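Local atomic coordinates of glutathione s-transferase III (Zea mays, PDB entry 1AW9), a protein that probably conjugates reduced glutathione to a wide range of hydrophobic electrophiles, certain herbicides among them, as a phi-class member of the glutathione transferase superfamily. Residues 43-46 against 47-51; 82-85 against 86-89; 99-102 against 103-107; 113-117 against 118-122; 191-194 against 195-199. One frame throughout, in Å; residues are numbered along the deposited sequence.

Contact 1: 43-46 against 47-51; sequences PDFL and ALNPF. Unlike the reference sequence in segment 47-51: Ala47 (reference Thr).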
loop_
_atom_site.group_PDB
_atom_site.type_symbol
_atom_site.label_atom_id
_atom_site.label_comp_id
_atom_site.label_asym_id
_atom_site.label_seq_id
_atom_site.Cartn_x
_atom_site.Cartn_y
_atom_site.Cartn_z
ATOM N N PRO A 43 13.945 6.618 27.275
ATOM C CA PRO A 43 13.776 7.962 26.696
ATOM C C PRO A 43 14.667 9.176 27.087
ATOM O O PRO A 43 14.310 9.941 28.001
ATOM C CB PRO A 43 12.306 8.231 27.009
ATOM C CG PRO A 43 11.646 6.839 26.758
ATOM C CD PRO A 43 12.766 5.799 26.919
ATOM N N ASP A 44 15.704 9.462 26.292
ATOM C CA ASP A 44 16.591 10.591 26.612
ATOM C C ASP A 44 16.466 11.899 25.810
ATOM O O ASP A 44 16.354 12.987 26.388
ATOM C CB ASP A 44 18.044 10.135 26.636
ATOM C CG ASP A 44 18.709 10.386 27.990
ATOM O OD1 ASP A 44 18.043 10.136 29.028
ATOM O OD2 ASP A 44 19.890 10.823 28.011
ATOM N N PHE A 45 16.562 11.805 24.485
ATOM C CA PHE A 45 16.422 12.974 23.601
ATOM C C PHE A 45 14.969 13.459 23.718
ATOM O O PHE A 45 14.663 14.634 23.483
ATOM C CB PHE A 45 16.768 12.570 22.142
ATOM C CG PHE A 45 16.380 13.592 21.097
ATOM C CD1 PHE A 45 17.037 14.819 21.013
ATOM C CD2 PHE A 45 15.333 13.334 20.214
ATOM C CE1 PHE A 45 16.646 15.769 20.068
ATOM C CE2 PHE A 45 14.940 14.278 19.269
ATOM C CZ PHE A 45 15.588 15.491 19.193
ATOM N N LEU A 46 14.099 12.546 24.152
ATOM C CA LEU A 46 12.692 12.826 24.327
ATOM C C LEU A 46 12.439 14.022 25.187
ATOM O O LEU A 46 11.326 14.500 25.265
ATOM C CB LEU A 46 11.975 11.619 24.897
ATOM C CG LEU A 46 11.793 10.505 23.866
ATOM C CD1 LEU A 46 10.702 9.574 24.350
ATOM C CD2 LEU A 46 11.387 11.093 22.540
ATOM N N ALA A 47 13.480 14.479 25.859
ATOM C CA ALA A 47 13.430 15.653 26.718
ATOM C C ALA A 47 13.527 16.936 25.885
ATOM O O ALA A 47 13.038 17.993 26.299
ATOM C CB ALA A 47 14.575 15.593 27.726
ATOM N N LEU A 48 14.253 16.875 24.770
ATOM C CA LEU A 48 14.349 18.027 23.893
ATOM C C LEU A 48 13.101 17.937 23.046
ATOM O O LEU A 48 12.211 18.791 23.158
ATOM C CB LEU A 48 15.612 17.953 23.043
ATOM C CG LEU A 48 16.866 17.996 23.924
ATOM C CD1 LEU A 48 18.126 17.950 23.091
ATOM C CD2 LEU A 48 16.838 19.255 24.779
ATOM N N ASN A 49 12.980 16.833 22.301
ATOM C CA ASN A 49 11.813 16.600 21.441
ATOM C C ASN A 49 10.998 15.383 21.891
ATOM O O ASN A 49 11.417 14.252 21.663
ATOM C CB ASN A 49 12.229 16.387 19.979
ATOM C CG ASN A 49 11.038 16.374 19.028
ATOM O OD1 ASN A 49 11.195 16.285 17.815
ATOM N ND2 ASN A 49 9.848 16.521 19.566
ATOM N N PRO A 50 9.819 15.601 22.504
ATOM C CA PRO A 50 8.998 14.473 22.950
ATOM C C PRO A 50 8.527 13.606 21.791
ATOM O O PRO A 50 8.219 12.432 21.996
ATOM C CB PRO A 50 7.858 15.140 23.721
ATOM C CG PRO A 50 7.801 16.495 23.161
ATOM C CD PRO A 50 9.241 16.871 22.960
ATOM N N PHE A 51 8.513 14.158 20.569
ATOM C CA PHE A 51 8.145 13.359 19.390
ATOM C C PHE A 51 9.318 12.504 18.969
ATOM O O PHE A 51 9.173 11.625 18.123
ATOM C CB PHE A 51 7.662 14.214 18.221
ATOM C CG PHE A 51 6.351 14.857 18.489
ATOM C CD1 PHE A 51 5.180 14.128 18.376
ATOM C CD2 PHE A 51 6.286 16.155 18.948
ATOM C CE1 PHE A 51 3.970 14.675 18.727
ATOM C CE2 PHE A 51 5.071 16.713 19.304
ATOM C CZ PHE A 51 3.906 15.969 19.193
#
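Phe45 and Asn49 meet across a short 3-10 turn. The turn lies in the loop between strands 28-31 and 56-59 of the thioredoxin-like N-terminal domain. The carbonyl of Phe45 is its main acceptor. Phe45 O takes Leu48 N at 2.6 Å, with the donor well above the carbonyl plane. It also takes Asn49 N at 3.0 Å, from a direction tilted only slightly out of that plane. One oxygen therefore satisfies two successive N-H groups. The bond from Ala47 N to Asp44 O is less certain, because Ala47 N is crowded in the model. Leu46 O meets a proline nitrogen that has no hydrogen to give, and receives a CA-H contact from Pro50 CA at 3.3 Å instead. The Phe45 ring reaches forward along the turn, with CG anti to the backbone N (chi1 167°). Its CE1 touches Leu48 CB at 3.8 Å, the two side chains crossing near a right angle. Its CE2 meets Asn49 CB at 3.5 Å, and Asn49 N stands over one face, toward the rim. Outside the turn, Phe45 packs on Ile54, a probable glutathione-binding residue. Phe51 stacks on His105 and packs on Val101 of the second subunit, a dimer contact. Within the turn, Leu46 also gives a CA-H contact to the carbonyl oxygen of Asn49, where Leu46 CA lies 3.3 Å from Asn49 O.

Contact 2: 82-85 against 86-89; sequences GTDL and LPAT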
loop_
_atom_site.group_PDB
_atom_site.type_symbol
_atom_site.label_atom_id
_atom_site.label_comp_id
_atom_site.label_asym_id
_atom_site.label_seq_id
_atom_site.Cartn_x
_atom_site.Cartn_y
_atom_site.Cartn_z
ATOM N N GLY A 82 22.328 39.240 9.901
ATOM C CA GLY A 82 22.338 38.793 8.516
ATOM C C GLY A 82 21.151 39.214 7.673
ATOM O O GLY A 82 20.510 40.234 7.930
ATOM N N THR A 83 20.824 38.366 6.705
ATOM C CA THR A 83 19.736 38.590 5.773
ATOM C C THR A 83 18.391 38.720 6.427
ATOM O O THR A 83 18.064 38.016 7.377
ATOM C CB THR A 83 19.626 37.415 4.787
ATOM O OG1 THR A 83 20.905 37.181 4.179
ATOM C CG2 THR A 83 18.566 37.677 3.720
ATOM N N ASP A 84 17.569 39.570 5.855
ATOM C CA ASP A 84 16.255 39.734 6.389
ATOM C C ASP A 84 15.447 38.657 5.668
ATOM O O ASP A 84 15.073 38.840 4.503
ATOM C CB ASP A 84 15.721 41.126 6.060
ATOM C CG ASP A 84 14.425 41.443 6.788
ATOM O OD1 ASP A 84 13.957 40.592 7.597
ATOM O OD2 ASP A 84 13.885 42.558 6.555
ATOM N N LEU A 85 15.249 37.507 6.315
ATOM C CA LEU A 85 14.481 36.425 5.681
ATOM C C LEU A 85 12.989 36.742 5.692
ATOM O O LEU A 85 12.189 36.092 5.013
ATOM C CB LEU A 85 14.794 35.063 6.313
ATOM C CG LEU A 85 16.229 34.569 6.155
ATOM C CD1 LEU A 85 16.457 33.410 7.059
ATOM C CD2 LEU A 85 16.561 34.212 4.743
ATOM N N LEU A 86 12.616 37.778 6.423
ATOM C CA LEU A 86 11.227 38.194 6.463
ATOM C C LEU A 86 11.119 39.697 6.132
ATOM O O LEU A 86 10.729 40.496 6.989
ATOM C CB LEU A 86 10.617 37.870 7.837
ATOM C CG LEU A 86 10.443 36.388 8.239
ATOM C CD1 LEU A 86 10.265 36.271 9.742
ATOM C CD2 LEU A 86 9.280 35.751 7.517
ATOM N N PRO A 87 11.486 40.100 4.884
ATOM C CA PRO A 87 11.436 41.497 4.438
ATOM C C PRO A 87 10.025 42.023 4.466
ATOM O O PRO A 87 9.105 41.324 4.065
ATOM C CB PRO A 87 11.912 41.409 2.989
ATOM C CG PRO A 87 12.796 40.224 2.980
ATOM C CD PRO A 87 11.978 39.255 3.779
ATOM N N ALA A 88 9.851 43.254 4.930
ATOM C CA ALA A 88 8.528 43.866 4.953
ATOM C C ALA A 88 8.205 44.362 3.530
ATOM O O ALA A 88 7.086 44.807 3.231
ATOM C CB ALA A 88 8.482 45.008 5.959
ATOM N N THR A 89 9.211 44.271 2.661
ATOM C CA THR A 89 9.070 44.643 1.261
ATOM C C THR A 89 8.478 43.470 0.461
ATOM O O THR A 89 7.930 43.669 -0.633
ATOM C CB THR A 89 10.437 45.030 0.655
ATOM O OG1 THR A 89 11.454 44.157 1.177
ATOM C CG2 THR A 89 10.774 46.497 0.972
HETATM O O HOH W 1 11.519 42.932 8.258
#
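The backbone of Asp84 is extended, Leu85 turns it with near-helical angles, Leu86 is only partly opened out (psi 65°) and Pro87 is extended, so that Asp84 faces Leu86 and Pro87 across the bend. The Asp84 side chain sits inside this bend. Its CG is anti to the backbone N (chi1 -171°), which sends the carboxylate forward along the chain. OD1 accepts Leu86 N in a weak bond of 3.3 Å. An aspartate oxygen taking the N-H two residues on makes this an Asx turn. OD1 also lies 3.3 Å from Leu86 O, and these two acceptors cannot bond each other. A water bridges the two groups. It donates to Asp84 OD2 at 2.9 Å and to Leu86 O, also at 2.9 Å, and so ties the carboxylate to the carbonyl of Leu86. The turn belongs to the linker between helix 67-77 of the thioredoxin-like domain and helix 92-122 of the helical domain. The same OD2 comes to 3.4 Å from Pro87 CA. The proline ring packs against the backbone of the bend: its CG is 3.1 Å from Asp84 O, and its CD is 3.3 Å from Leu85 C. Leu86 packs on Ala75 and Ser76 of helix 67-77. Leu85 packs on Phe161, and its backbone is hydrogen-bonded to that of Leu163.

Contact 3: 99-102 against 103-107; sequences LEVE and SHHFY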
loop_
_atom_site.group_PDB
_atom_site.type_symbol
_atom_site.label_atom_id
_atom_site.label_comp_id
_atom_site.label_asym_id
_atom_site.label_seq_id
_atom_site.Cartn_x
_atom_site.Cartn_y
_atom_site.Cartn_z
ATOM N N LEU A 99 5.174 29.368 1.905
ATOM C CA LEU A 99 5.782 28.680 3.073
ATOM C C LEU A 99 5.001 27.404 3.271
ATOM O O LEU A 99 5.563 26.389 3.633
ATOM C CB LEU A 99 5.705 29.515 4.356
ATOM C CG LEU A 99 6.787 30.578 4.507
ATOM C CD1 LEU A 99 6.400 31.609 5.595
ATOM C CD2 LEU A 99 8.156 29.927 4.751
ATOM N N GLU A 100 3.691 27.498 3.109
ATOM C CA GLU A 100 2.819 26.353 3.201
ATOM C C GLU A 100 2.926 25.445 1.956
ATOM O O GLU A 100 2.887 24.202 2.065
ATOM C CB GLU A 100 1.405 26.836 3.398
ATOM C CG GLU A 100 1.145 27.155 4.793
ATOM C CD GLU A 100 1.166 25.877 5.647
ATOM O OE1 GLU A 100 0.219 25.063 5.516
ATOM O OE2 GLU A 100 2.123 25.680 6.430
ATOM N N VAL A 101 3.046 26.041 0.767
ATOM C CA VAL A 101 3.184 25.230 -0.441
ATOM C C VAL A 101 4.395 24.297 -0.300
ATOM O O VAL A 101 4.322 23.111 -0.636
ATOM C CB VAL A 101 3.305 26.106 -1.729
ATOM C CG1 VAL A 101 3.659 25.245 -2.930
ATOM C CG2 VAL A 101 1.999 26.808 -1.990
ATOM N N GLU A 102 5.497 24.820 0.226
ATOM C CA GLU A 102 6.719 24.039 0.410
ATOM C C GLU A 102 6.485 22.880 1.382
ATOM O O GLU A 102 6.946 21.762 1.154
ATOM C CB GLU A 102 7.856 24.929 0.936
ATOM C CG GLU A 102 9.219 24.239 1.151
ATOM C CD GLU A 102 9.384 23.571 2.530
ATOM O OE1 GLU A 102 9.041 24.194 3.542
ATOM O OE2 GLU A 102 9.859 22.420 2.621
ATOM N N SER A 103 5.735 23.167 2.438
ATOM C CA SER A 103 5.430 22.238 3.500
ATOM C C SER A 103 4.493 21.143 3.051
ATOM O O SER A 103 4.704 19.975 3.392
ATOM C CB SER A 103 4.767 23.030 4.618
ATOM O OG SER A 103 4.910 22.407 5.867
ATOM N N HIS A 104 3.475 21.517 2.281
ATOM C CA HIS A 104 2.481 20.568 1.825
ATOM C C HIS A 104 2.562 20.018 0.432
ATOM O O HIS A 104 1.877 19.037 0.132
ATOM C CB HIS A 104 1.103 21.137 2.042
ATOM C CG HIS A 104 0.850 21.446 3.471
ATOM N ND1 HIS A 104 1.125 20.533 4.473
ATOM C CD2 HIS A 104 0.490 22.592 4.088
ATOM C CE1 HIS A 104 0.954 21.109 5.647
ATOM N NE2 HIS A 104 0.570 22.360 5.445
ATOM N N HIS A 105 3.339 20.639 -0.439
ATOM C CA HIS A 105 3.439 20.144 -1.801
ATOM C C HIS A 105 4.791 19.761 -2.264
ATOM O O HIS A 105 4.944 18.795 -3.001
ATOM C CB HIS A 105 2.879 21.156 -2.766
ATOM C CG HIS A 105 1.429 21.314 -2.617
ATOM N ND1 HIS A 105 0.878 22.283 -1.811
ATOM C CD2 HIS A 105 0.406 20.557 -3.065
ATOM C CE1 HIS A 105 -0.428 22.112 -1.771
ATOM N NE2 HIS A 105 -0.741 21.069 -2.522
ATOM N N PHE A 106 5.777 20.529 -1.868
ATOM C CA PHE A 106 7.132 20.255 -2.282
ATOM C C PHE A 106 7.745 19.203 -1.367
ATOM O O PHE A 106 8.124 18.112 -1.818
ATOM C CB PHE A 106 7.943 21.571 -2.291
ATOM C CG PHE A 106 9.388 21.393 -2.662
ATOM C CD1 PHE A 106 9.783 21.348 -3.999
ATOM C CD2 PHE A 106 10.353 21.200 -1.679
ATOM C CE1 PHE A 106 11.121 21.096 -4.351
ATOM C CE2 PHE A 106 11.696 20.949 -2.021
ATOM C CZ PHE A 106 12.071 20.894 -3.364
ATOM N N TYR A 107 7.770 19.496 -0.084
ATOM C CA TYR A 107 8.392 18.561 0.843
ATOM C C TYR A 107 7.893 17.112 0.774
ATOM O O TYR A 107 8.684 16.198 0.510
ATOM C CB TYR A 107 8.322 19.082 2.299
ATOM C CG TYR A 107 8.981 18.140 3.283
ATOM C CD1 TYR A 107 10.354 17.971 3.271
ATOM C CD2 TYR A 107 8.226 17.376 4.151
ATOM C CE1 TYR A 107 10.979 17.040 4.098
ATOM C CE2 TYR A 107 8.841 16.421 5.002
ATOM C CZ TYR A 107 10.231 16.256 4.968
ATOM O OH TYR A 107 10.913 15.311 5.755
#
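Glu100 and His104 both turn CG beside the backbone N (chi1 -82° and -59°), and a second bend at chi2 of Glu100 brings its carboxylate to the edge of the His104 ring. The two side chains run side by side. Glu100 OE1 lies 2.7 Å from His104 NE2. The bond is weak, with an N-H...O angle of 115°, and OE1 is doubtful because it is too close to a neighbouring atom in the model. One face of the same ring has Ser103 CB over its centre. Along the backbone, His104 N bonds Glu100 O at 2.8 Å in the regular helical pattern. A pi-type turn follows. Val101 O takes both His105 N at 2.7 Å and Phe106 N at 3.2 Å. Glu102 O takes Tyr107 N at 2.7 Å, five residues on. Glu102 OE2 approaches Tyr107 CB at 3.7 Å. Glu102 OE1 is held by a salt bridge to Arg68, and Tyr107 OH bonds Asn13, a probable glutathione-binding residue. Ser103 and His104 pack on His104 and Ser103 of the second subunit. Leu99 packs on Arg72 and Ser103 on Arg68, both of helix 67-77, Val101 and Phe106 on helix 129-152, and Phe106 also on helix 169-176.

Contact 4: 113-117 against 118-122; sequences LVFQL and LVRPL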
loop_
_atom_site.group_PDB
_atom_site.type_symbol
_atom_site.label_atom_id
_atom_site.label_comp_id
_atom_site.label_asym_id
_atom_site.label_seq_id
_atom_site.Cartn_x
_atom_site.Cartn_y
_atom_site.Cartn_z
ATOM N N LEU A 113 11.576 10.902 -2.631
ATOM C CA LEU A 113 12.509 10.740 -3.734
ATOM C C LEU A 113 13.956 10.683 -3.236
ATOM O O LEU A 113 14.755 9.878 -3.708
ATOM C CB LEU A 113 12.332 11.868 -4.759
ATOM C CG LEU A 113 11.035 11.845 -5.575
ATOM C CD1 LEU A 113 11.013 13.008 -6.529
ATOM C CD2 LEU A 113 10.905 10.566 -6.355
ATOM N N VAL A 114 14.295 11.548 -2.286
ATOM C CA VAL A 114 15.651 11.581 -1.720
ATOM C C VAL A 114 15.867 10.328 -0.904
ATOM O O VAL A 114 16.929 9.718 -0.958
ATOM C CB VAL A 114 15.860 12.830 -0.841
ATOM C CG1 VAL A 114 17.076 12.657 0.027
ATOM C CG2 VAL A 114 15.992 14.057 -1.747
ATOM N N PHE A 115 14.821 9.887 -0.228
ATOM C CA PHE A 115 14.907 8.696 0.566
ATOM C C PHE A 115 15.120 7.403 -0.231
ATOM O O PHE A 115 15.924 6.554 0.152
ATOM C CB PHE A 115 13.684 8.518 1.423
ATOM C CG PHE A 115 13.664 7.205 2.067
ATOM C CD1 PHE A 115 14.607 6.904 3.042
ATOM C CD2 PHE A 115 12.831 6.197 1.588
ATOM C CE1 PHE A 115 14.738 5.624 3.530
ATOM C CE2 PHE A 115 12.951 4.911 2.070
ATOM C CZ PHE A 115 13.913 4.621 3.044
ATOM N N GLN A 116 14.317 7.192 -1.264
ATOM C CA GLN A 116 14.440 6.000 -2.086
ATOM C C GLN A 116 15.701 5.976 -2.968
ATOM O O GLN A 116 16.311 4.925 -3.161
ATOM C CB GLN A 116 13.215 5.868 -2.991
ATOM C CG GLN A 116 11.934 5.648 -2.286
ATOM C CD GLN A 116 11.880 4.306 -1.666
ATOM O OE1 GLN A 116 12.498 3.362 -2.153
ATOM N NE2 GLN A 116 11.156 4.187 -0.583
ATOM N N LEU A 117 16.075 7.125 -3.521
ATOM C CA LEU A 117 17.199 7.181 -4.443
ATOM C C LEU A 117 18.575 7.422 -3.832
ATOM O O LEU A 117 19.576 7.110 -4.471
ATOM C CB LEU A 117 16.923 8.229 -5.545
ATOM C CG LEU A 117 15.631 8.084 -6.353
ATOM C CD1 LEU A 117 15.312 9.359 -7.126
ATOM C CD2 LEU A 117 15.767 6.905 -7.283
ATOM N N LEU A 118 18.628 7.977 -2.615
ATOM C CA LEU A 118 19.900 8.258 -1.935
ATOM C C LEU A 118 20.175 7.463 -0.673
ATOM O O LEU A 118 21.255 6.895 -0.528
ATOM C CB LEU A 118 20.004 9.725 -1.577
ATOM C CG LEU A 118 20.348 10.646 -2.727
ATOM C CD1 LEU A 118 20.421 12.057 -2.195
ATOM C CD2 LEU A 118 21.675 10.234 -3.327
ATOM N N VAL A 119 19.208 7.458 0.243
ATOM C CA VAL A 119 19.331 6.768 1.525
ATOM C C VAL A 119 19.305 5.235 1.452
ATOM O O VAL A 119 20.211 4.566 1.951
ATOM C CB VAL A 119 18.223 7.235 2.475
ATOM C CG1 VAL A 119 18.352 6.548 3.861
ATOM C CG2 VAL A 119 18.243 8.775 2.583
ATOM N N ARG A 120 18.254 4.680 0.856
ATOM C CA ARG A 120 18.114 3.237 0.738
ATOM C C ARG A 120 19.289 2.510 0.142
ATOM O O ARG A 120 19.679 1.479 0.656
ATOM C CB ARG A 120 16.842 2.855 -0.005
ATOM C CG ARG A 120 15.634 3.200 0.792
ATOM C CD ARG A 120 14.445 2.471 0.305
ATOM N NE ARG A 120 14.606 1.044 0.522
ATOM C CZ ARG A 120 13.912 0.117 -0.128
ATOM N NH1 ARG A 120 12.998 0.473 -1.036
ATOM N NH2 ARG A 120 14.150 -1.171 0.111
ATOM N N PRO A 121 19.805 2.980 -1.003
ATOM C CA PRO A 121 20.945 2.281 -1.579
ATOM C C PRO A 121 22.131 2.343 -0.602
ATOM O O PRO A 121 22.883 1.395 -0.498
ATOM C CB PRO A 121 21.207 3.074 -2.859
ATOM C CG PRO A 121 19.877 3.610 -3.206
ATOM C CD PRO A 121 19.366 4.071 -1.890
ATOM N N LEU A 122 22.291 3.438 0.131
ATOM C CA LEU A 122 23.388 3.526 1.099
ATOM C C LEU A 122 23.227 2.491 2.220
ATOM O O LEU A 122 24.182 2.121 2.890
ATOM C CB LEU A 122 23.458 4.920 1.715
ATOM C CG LEU A 122 23.990 6.069 0.859
ATOM C CD1 LEU A 122 23.822 7.387 1.599
ATOM C CD2 LEU A 122 25.454 5.847 0.503
#
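Val114 meets Leu118 one turn further along helix 92-122 of the helical C-terminal domain, where Val114 CG1 approaches Leu118 CD1 at 4.1 Å. Its carbonyl oxygen takes Leu118 N at 2.9 Å and, weakly, Val119 N, so the helix begins to widen here. Phe115 continues that change, with Phe115 O accepting Arg120 N at 3.1 Å in a nearly straight pi-type bond. Its ring swings forward along the helix. Phe115 CD1 touches Val119 CB at 3.7 Å, and Phe115 CZ presses on Arg120 CG at 3.2 Å. The ring and guanidinium planes are nearly parallel, 11° apart. Phe115 also meets Phe115 of the third subunit. Gln116 lies alongside Arg120, pointing the same way. Its OE1 accepts Arg120 NH1 at 3.1 Å, on a lone pair and in the guanidinium plane. Leu117 O faces the ring of Pro121, with Pro121 CG 3.7 Å away. Pro121 has no N-H for the preceding turn, and the helix kinks there. Gln116 OE1 also accepts Asp128 N, so two donors grip one oxygen. This probably fixes the rotation of the amide and helps to place the guanidinium of Arg120, whose CG and CD touch the phenyl ring obliquely.

Contact 5: 191-194 against 195-199; sequences KAWW and EAIVA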
loop_
_atom_site.group_PDB
_atom_site.type_symbol
_atom_site.label_atom_id
_atom_site.label_comp_id
_atom_site.label_asym_id
_atom_site.label_seq_id
_atom_site.Cartn_x
_atom_site.Cartn_y
_atom_site.Cartn_z
ATOM N N LYS A 191 14.929 26.198 -12.573
ATOM C CA LYS A 191 16.382 26.038 -12.697
ATOM C C LYS A 191 17.170 27.329 -12.382
ATOM O O LYS A 191 18.113 27.314 -11.577
ATOM C CB LYS A 191 16.712 25.533 -14.096
ATOM C CG LYS A 191 18.150 25.181 -14.296
ATOM C CD LYS A 191 18.293 24.624 -15.680
ATOM C CE LYS A 191 19.736 24.569 -16.127
ATOM N NZ LYS A 191 20.251 25.947 -16.428
ATOM N N ALA A 192 16.786 28.445 -13.003
ATOM C CA ALA A 192 17.436 29.733 -12.743
ATOM C C ALA A 192 17.316 30.065 -11.245
ATOM O O ALA A 192 18.303 30.376 -10.573
ATOM C CB ALA A 192 16.757 30.798 -13.557
ATOM N N TRP A 193 16.094 29.967 -10.729
ATOM C CA TRP A 193 15.798 30.235 -9.326
ATOM C C TRP A 193 16.681 29.411 -8.410
ATOM O O TRP A 193 17.222 29.922 -7.440
ATOM C CB TRP A 193 14.328 29.949 -9.062
ATOM C CG TRP A 193 13.927 29.894 -7.619
ATOM C CD1 TRP A 193 13.838 30.940 -6.751
ATOM C CD2 TRP A 193 13.418 28.746 -6.916
ATOM N NE1 TRP A 193 13.286 30.529 -5.559
ATOM C CE2 TRP A 193 13.011 29.184 -5.635
ATOM C CE3 TRP A 193 13.249 27.390 -7.251
ATOM C CZ2 TRP A 193 12.439 28.312 -4.684
ATOM C CZ3 TRP A 193 12.676 26.519 -6.296
ATOM C CH2 TRP A 193 12.283 26.991 -5.034
ATOM N N TRP A 194 16.841 28.132 -8.725
ATOM C CA TRP A 194 17.683 27.213 -7.946
ATOM C C TRP A 194 19.146 27.604 -8.072
ATOM O O TRP A 194 19.889 27.571 -7.104
ATOM C CB TRP A 194 17.503 25.771 -8.456
ATOM C CG TRP A 194 18.561 24.822 -8.030
ATOM C CD1 TRP A 194 19.278 23.987 -8.833
ATOM C CD2 TRP A 194 19.041 24.604 -6.687
ATOM N NE1 TRP A 194 20.182 23.260 -8.080
ATOM C CE2 TRP A 194 20.055 23.615 -6.764
ATOM C CE3 TRP A 194 18.716 25.153 -5.434
ATOM C CZ2 TRP A 194 20.758 23.162 -5.626
ATOM C CZ3 TRP A 194 19.426 24.701 -4.292
ATOM C CH2 TRP A 194 20.432 23.713 -4.407
ATOM N N GLU A 195 19.577 27.950 -9.273
ATOM C CA GLU A 195 20.952 28.329 -9.443
ATOM C C GLU A 195 21.263 29.603 -8.723
ATOM O O GLU A 195 22.376 29.772 -8.218
ATOM C CB GLU A 195 21.290 28.394 -10.893
ATOM C CG GLU A 195 21.469 27.002 -11.362
ATOM C CD GLU A 195 21.635 26.903 -12.838
ATOM O OE1 GLU A 195 21.198 27.830 -13.566
ATOM O OE2 GLU A 195 22.191 25.866 -13.272
ATOM N N ALA A 196 20.272 30.480 -8.616
ATOM C CA ALA A 196 20.475 31.703 -7.863
ATOM C C ALA A 196 20.676 31.356 -6.382
ATOM O O ALA A 196 21.524 31.951 -5.713
ATOM C CB ALA A 196 19.295 32.616 -8.015
ATOM N N ILE A 197 19.915 30.390 -5.854
ATOM C CA ILE A 197 20.024 30.010 -4.423
ATOM C C ILE A 197 21.393 29.410 -4.076
ATOM O O ILE A 197 21.927 29.649 -3.001
ATOM C CB ILE A 197 18.899 28.996 -3.970
ATOM C CG1 ILE A 197 17.510 29.611 -4.154
ATOM C CG2 ILE A 197 19.104 28.576 -2.510
ATOM C CD1 ILE A 197 16.362 28.663 -3.827
ATOM N N VAL A 198 21.921 28.579 -4.964
ATOM C CA VAL A 198 23.217 27.946 -4.735
ATOM C C VAL A 198 24.329 28.979 -4.714
ATOM O O VAL A 198 25.316 28.778 -4.034
ATOM C CB VAL A 198 23.583 26.903 -5.813
ATOM C CG1 VAL A 198 24.286 25.700 -5.175
ATOM C CG2 VAL A 198 22.385 26.443 -6.507
ATOM N N ALA A 199 24.182 30.039 -5.511
ATOM C CA ALA A 199 25.154 31.133 -5.604
ATOM C C ALA A 199 25.295 31.929 -4.313
ATOM O O ALA A 199 26.315 32.584 -4.099
ATOM C CB ALA A 199 24.782 32.090 -6.760
#
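Trp194 reaches forward along its helix and lays its indole against Val198, with CG anti to the backbone N (chi1 163°). At its base, Trp194 CB is 3.1 Å from Glu195 N, the next amide. CG is still near that nitrogen, at 3.5 Å, and CD1 lies a little further from it. Beyond them the bicycle turns to Val198. CD2 and CE2 both face its CG2 methyl, with Trp194 CE2 3.7 Å from Val198 CG2. NE1 has that methyl as its nearest neighbour across the contact, at the limit of touching. CE3 meets the same methyl and also Ile197 CB, the Ile197 and Trp194 side chains crossing near a right angle. CZ2, CZ3 and CH2 all lie around CG2. The methyl stands 3.6 Å from the centroid of the Trp194 six-membered ring, 9° off its normal, a CH-pi contact. Val198 CG2 is too close to Trp194 O in the model, so its exact place is doubtful. Trp193 makes a similar pair with Ile197. Ile197 CD1 sits over its five-membered ring, 4.1 Å from the centroid and nearer the rim. On the outer side, Lys191 NZ and Glu195 OE1 form a long salt bridge of 3.6 Å. Backbone bonds four residues apart run along the segment, such as Ala196 N to Ala192 O at 2.8 Å. Trp193 NE1 bonds Asp165, and its ring meets His168 edge-to-face. In the helical C-terminal domain, helix 188-199 thus lies on helix 169-176 through Leu172 and Leu173, while Trp194 and Val198 both touch Phe203 of helix 201-209.

Overall arrangement
The five contacts follow one another along the chain without touching. Contact 1 lies in the thioredoxin-like domain, and contact 2 in the linker that leads to helix 92-122. Contacts 3 and 4 share that helix, their centres about 21 Å apart. Contact 5 lies across the chain's centre from contact 1, about 36 Å away between centres. The probable glutathione site lies closest to contacts 1 and 3. Between side chains, Ile54 is about 3 Å from Phe45, Asn13 about 3 Å from Tyr107, and Pro12 about 5 Å from Val114 of contact 4. Contacts 1 and 3 also reach the second subunit, while contacts 1 and 4 reach the third. A cadmium ion lies about 3 Å from the His105 side chain.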